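Local structure of beta sliding clamp (Bartonella birtlesii LL-WM9, 6PTR) at residues R294-L307 / Q320-F334. The protein probably forms a ring-shaped head-to-tail homodimer around DNA that tethers DNA polymerases and other proteins and makes replication processive. Numbering follows the deposited sequence.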
# COMPACT_ATOMS: atom_id res chain seq x y z
N ARG C 294 -16.63 15.11 -9.36
CA ARG C 294 -16.22 15.57 -8.05
C ARG C 294 -16.60 17.02 -7.86
O ARG C 294 -15.87 17.78 -7.23
CB ARG C 294 -14.71 15.38 -7.85
CG ARG C 294 -14.17 14.15 -8.53
CD ARG C 294 -13.25 13.35 -7.64
NE ARG C 294 -13.42 11.92 -7.88
CZ ARG C 294 -13.90 11.05 -6.99
NH1 ARG C 294 -14.03 9.77 -7.31
NH2 ARG C 294 -14.24 11.46 -5.77
N ALA C 295 -17.73 17.43 -8.43
CA ALA C 295 -18.09 18.84 -8.36
C ALA C 295 -18.46 19.21 -6.93
O ALA C 295 -19.12 18.45 -6.23
CB ALA C 295 -19.26 19.14 -9.31
N VAL C 296 -18.00 20.38 -6.49
CA VAL C 296 -18.50 21.00 -5.28
C VAL C 296 -18.94 22.41 -5.65
O VAL C 296 -18.23 23.12 -6.38
CB VAL C 296 -17.45 21.01 -4.14
CG1 VAL C 296 -16.16 21.70 -4.58
CG2 VAL C 296 -18.02 21.70 -2.89
N LYS C 297 -20.14 22.79 -5.21
CA LYS C 297 -20.69 24.11 -5.45
C LYS C 297 -20.36 25.02 -4.28
O LYS C 297 -20.63 24.68 -3.12
CB LYS C 297 -22.21 24.05 -5.63
CG LYS C 297 -22.82 25.43 -5.75
CD LYS C 297 -24.28 25.41 -6.21
CE LYS C 297 -25.22 24.89 -5.17
NZ LYS C 297 -26.60 25.25 -5.63
N LEU C 298 -19.73 26.15 -4.58
CA LEU C 298 -19.46 27.20 -3.61
C LEU C 298 -20.54 28.25 -3.78
O LEU C 298 -20.66 28.86 -4.85
CB LEU C 298 -18.08 27.83 -3.81
CG LEU C 298 -16.83 27.04 -3.40
CD1 LEU C 298 -16.75 25.71 -4.08
CD2 LEU C 298 -15.56 27.86 -3.70
N THR C 299 -21.31 28.48 -2.73
CA THR C 299 -22.26 29.58 -2.71
C THR C 299 -21.66 30.67 -1.84
O THR C 299 -21.56 30.52 -0.62
CB THR C 299 -23.61 29.13 -2.18
OG1 THR C 299 -24.11 28.09 -3.04
CG2 THR C 299 -24.59 30.29 -2.15
N ILE C 300 -21.25 31.77 -2.48
CA ILE C 300 -20.44 32.79 -1.82
C ILE C 300 -21.33 33.99 -1.57
O ILE C 300 -21.93 34.54 -2.51
CB ILE C 300 -19.21 33.18 -2.65
CG1 ILE C 300 -18.53 31.96 -3.23
CG2 ILE C 300 -18.21 33.95 -1.77
CD1 ILE C 300 -17.51 32.31 -4.29
N GLU C 301 -21.42 34.39 -0.31
CA GLU C 301 -22.19 35.55 0.10
C GLU C 301 -21.30 36.39 1.01
O GLU C 301 -20.17 36.01 1.34
CB GLU C 301 -23.49 35.13 0.81
CG GLU C 301 -24.66 34.96 -0.14
CD GLU C 301 -25.30 33.57 -0.08
OE1 GLU C 301 -26.13 33.26 -0.97
OE2 GLU C 301 -24.99 32.79 0.84
N HIS C 302 -21.79 37.57 1.39
CA HIS C 302 -21.02 38.42 2.28
C HIS C 302 -20.67 37.68 3.56
O HIS C 302 -21.56 37.25 4.30
CB HIS C 302 -21.81 39.70 2.58
CG HIS C 302 -21.91 40.64 1.42
ND1 HIS C 302 -22.64 41.80 1.46
CD2 HIS C 302 -21.36 40.58 0.18
CE1 HIS C 302 -22.54 42.43 0.30
NE2 HIS C 302 -21.77 41.71 -0.49
N GLY C 303 -19.38 37.50 3.80
CA GLY C 303 -18.89 36.94 5.04
C GLY C 303 -19.03 35.44 5.19
O GLY C 303 -18.67 34.91 6.24
N GLN C 304 -19.51 34.74 4.16
CA GLN C 304 -19.99 33.37 4.36
C GLN C 304 -19.80 32.54 3.10
O GLN C 304 -20.12 32.99 1.99
CB GLN C 304 -21.47 33.41 4.75
CG GLN C 304 -22.14 32.10 4.95
CD GLN C 304 -23.62 32.30 5.23
OE1 GLN C 304 -24.47 31.85 4.46
NE2 GLN C 304 -23.93 32.98 6.32
N LEU C 305 -19.31 31.32 3.26
CA LEU C 305 -19.18 30.40 2.15
C LEU C 305 -19.90 29.10 2.48
O LEU C 305 -19.61 28.48 3.51
CB LEU C 305 -17.70 30.11 1.85
CG LEU C 305 -17.36 29.02 0.84
CD1 LEU C 305 -17.81 29.44 -0.53
CD2 LEU C 305 -15.88 28.75 0.85
N LYS C 306 -20.83 28.69 1.62
CA LYS C 306 -21.46 27.37 1.74
C LYS C 306 -20.95 26.46 0.65
O LYS C 306 -20.75 26.89 -0.49
CB LYS C 306 -22.98 27.48 1.66
CG LYS C 306 -23.60 28.26 2.81
CD LYS C 306 -25.11 28.05 2.88
CE LYS C 306 -25.87 29.30 2.51
NZ LYS C 306 -27.32 29.15 2.84
N LEU C 307 -20.78 25.18 0.99
CA LEU C 307 -20.30 24.17 0.06
C LEU C 307 -21.40 23.13 -0.07
O LEU C 307 -22.01 22.76 0.93
CB LEU C 307 -19.03 23.49 0.59
CG LEU C 307 -17.88 24.41 0.92
CD1 LEU C 307 -16.75 23.61 1.53
CD2 LEU C 307 -17.43 25.09 -0.36
N GLN C 320 -20.39 24.79 5.84
CA GLN C 320 -20.38 26.24 5.78
C GLN C 320 -19.15 26.76 6.52
O GLN C 320 -18.74 26.18 7.53
CB GLN C 320 -21.67 26.81 6.36
CG GLN C 320 -21.81 28.32 6.34
CD GLN C 320 -23.21 28.76 6.70
OE1 GLN C 320 -24.18 28.02 6.52
NE2 GLN C 320 -23.32 29.97 7.23
N LEU C 321 -18.59 27.86 6.02
CA LEU C 321 -17.40 28.46 6.62
C LEU C 321 -17.55 29.97 6.62
O LEU C 321 -18.20 30.54 5.74
CB LEU C 321 -16.12 28.13 5.84
CG LEU C 321 -15.81 26.69 5.51
CD1 LEU C 321 -14.95 26.68 4.28
CD2 LEU C 321 -15.10 26.08 6.70
N ALA C 322 -16.93 30.60 7.61
CA ALA C 322 -16.71 32.03 7.54
C ALA C 322 -15.79 32.35 6.37
O ALA C 322 -14.94 31.55 5.98
CB ALA C 322 -16.10 32.54 8.85
N ALA C 323 -16.01 33.51 5.77
CA ALA C 323 -15.18 33.94 4.66
C ALA C 323 -15.12 35.45 4.68
O ALA C 323 -15.99 36.11 5.24
CB ALA C 323 -15.72 33.45 3.31
N THR C 324 -14.07 35.99 4.09
CA THR C 324 -14.00 37.42 3.81
C THR C 324 -14.41 37.60 2.36
O THR C 324 -13.73 37.11 1.45
CB THR C 324 -12.62 37.97 4.11
OG1 THR C 324 -12.34 37.77 5.51
CG2 THR C 324 -12.55 39.44 3.80
N TYR C 325 -15.53 38.27 2.14
CA TYR C 325 -16.08 38.42 0.80
C TYR C 325 -17.10 39.53 0.86
O TYR C 325 -18.04 39.47 1.66
CB TYR C 325 -16.72 37.13 0.32
CG TYR C 325 -17.21 37.17 -1.11
CD1 TYR C 325 -16.35 36.86 -2.16
CD2 TYR C 325 -18.54 37.47 -1.42
CE1 TYR C 325 -16.78 36.88 -3.46
CE2 TYR C 325 -18.98 37.49 -2.73
CZ TYR C 325 -18.09 37.19 -3.74
OH TYR C 325 -18.51 37.18 -5.05
N THR C 326 -16.92 40.55 0.02
CA THR C 326 -17.78 41.72 0.02
C THR C 326 -18.35 42.02 -1.37
O THR C 326 -18.89 43.11 -1.57
CB THR C 326 -17.02 42.94 0.56
OG1 THR C 326 -15.87 43.21 -0.25
CG2 THR C 326 -16.56 42.70 1.99
N SER C 327 -18.24 41.09 -2.32
CA SER C 327 -18.68 41.33 -3.68
C SER C 327 -20.10 40.81 -3.90
O SER C 327 -20.79 40.36 -2.97
CB SER C 327 -17.72 40.69 -4.68
OG SER C 327 -16.39 41.16 -4.51
N GLU C 328 -20.55 40.90 -5.14
CA GLU C 328 -21.84 40.35 -5.54
C GLU C 328 -21.87 38.85 -5.24
O GLU C 328 -20.91 38.14 -5.55
CB GLU C 328 -22.05 40.61 -7.03
CG GLU C 328 -23.38 40.16 -7.61
CD GLU C 328 -23.42 40.32 -9.13
OE1 GLU C 328 -22.48 40.93 -9.69
OE2 GLU C 328 -24.39 39.84 -9.76
N PRO C 329 -22.94 38.34 -4.62
CA PRO C 329 -23.01 36.90 -4.34
C PRO C 329 -22.77 36.08 -5.61
O PRO C 329 -23.09 36.50 -6.71
CB PRO C 329 -24.42 36.70 -3.80
CG PRO C 329 -24.76 38.07 -3.17
CD PRO C 329 -24.10 39.07 -4.08
N LEU C 330 -22.17 34.90 -5.44
CA LEU C 330 -21.79 34.10 -6.58
C LEU C 330 -21.94 32.63 -6.22
O LEU C 330 -21.55 32.22 -5.13
CB LEU C 330 -20.34 34.39 -7.01
CG LEU C 330 -19.69 33.54 -8.10
CD1 LEU C 330 -20.42 33.69 -9.43
CD2 LEU C 330 -18.24 33.94 -8.26
N GLU C 331 -22.49 31.85 -7.16
CA GLU C 331 -22.49 30.40 -7.08
C GLU C 331 -21.56 29.88 -8.16
O GLU C 331 -21.75 30.19 -9.35
CB GLU C 331 -23.90 29.83 -7.25
CG GLU C 331 -24.87 30.20 -6.16
CD GLU C 331 -26.13 29.33 -6.19
OE1 GLU C 331 -27.01 29.59 -7.02
OE2 GLU C 331 -26.21 28.38 -5.39
N ILE C 332 -20.55 29.12 -7.77
CA ILE C 332 -19.53 28.65 -8.69
C ILE C 332 -19.10 27.26 -8.26
O ILE C 332 -18.97 26.97 -7.06
CB ILE C 332 -18.35 29.64 -8.75
CG1 ILE C 332 -17.33 29.23 -9.82
CG2 ILE C 332 -17.67 29.77 -7.38
CD1 ILE C 332 -16.32 30.39 -10.16
N GLY C 333 -18.88 26.39 -9.23
CA GLY C 333 -18.52 25.01 -8.97
C GLY C 333 -17.07 24.77 -9.36
O GLY C 333 -16.56 25.38 -10.30
N PHE C 334 -16.44 23.83 -8.67
CA PHE C 334 -15.09 23.36 -8.97
C PHE C 334 -15.00 21.87 -8.72
O PHE C 334 -15.77 21.30 -7.94
CB PHE C 334 -14.02 24.05 -8.10
CG PHE C 334 -13.86 25.51 -8.37
CD1 PHE C 334 -13.19 25.95 -9.50
CD2 PHE C 334 -14.37 26.45 -7.48
CE1 PHE C 334 -13.04 27.31 -9.74
CE2 PHE C 334 -14.24 27.81 -7.73
CZ PHE C 334 -13.56 28.24 -8.85
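Strand 295-301 pairs antiparallel with strand 330-334 through two-way backbone bonds at V296/F334, L298/I332 and I300/L330, while strand 304-307 pairs likewise with strand 320-322 through L305/L321. A type II turn from E301 to Q304 joins the two inner strands. G303 bonds to 323-329 in both directions: its N donates to Y325 O (3.2 Å), and its O accepts A323 N from above the carbonyl plane. I300 CG2 sits over the centre of one Y325 ring face, 3.3 Å from the centroid. With chi1 -43°, CG1 lies beside the backbone N and CG2 is anti to it, which carries CG2 over the ring. Y325 OH donates to E328 O (2.6 Å). The four strands form an antiparallel sheet of the clamp's C-terminal domain, in the order 315-322, 304-311, 295-301, 330-335. On the I300 face, I300 CD1 meets I332 CG2 and L305 CD2 meets L321 CD1. Helices 275-285 and 336-345 cover parts of this face, with L305 on F278 and F334 on L339. On the other face, K297 bends at chi3 (71°) and NZ makes a salt bridge to E331 OE2 (3.2 Å), from above the carboxylate plane. T299 lies alongside E331, with OG1 3.2 Å from the same OE2. Q320 NE2 lies against Q304 CD (3.1 Å), amide planes 36° apart.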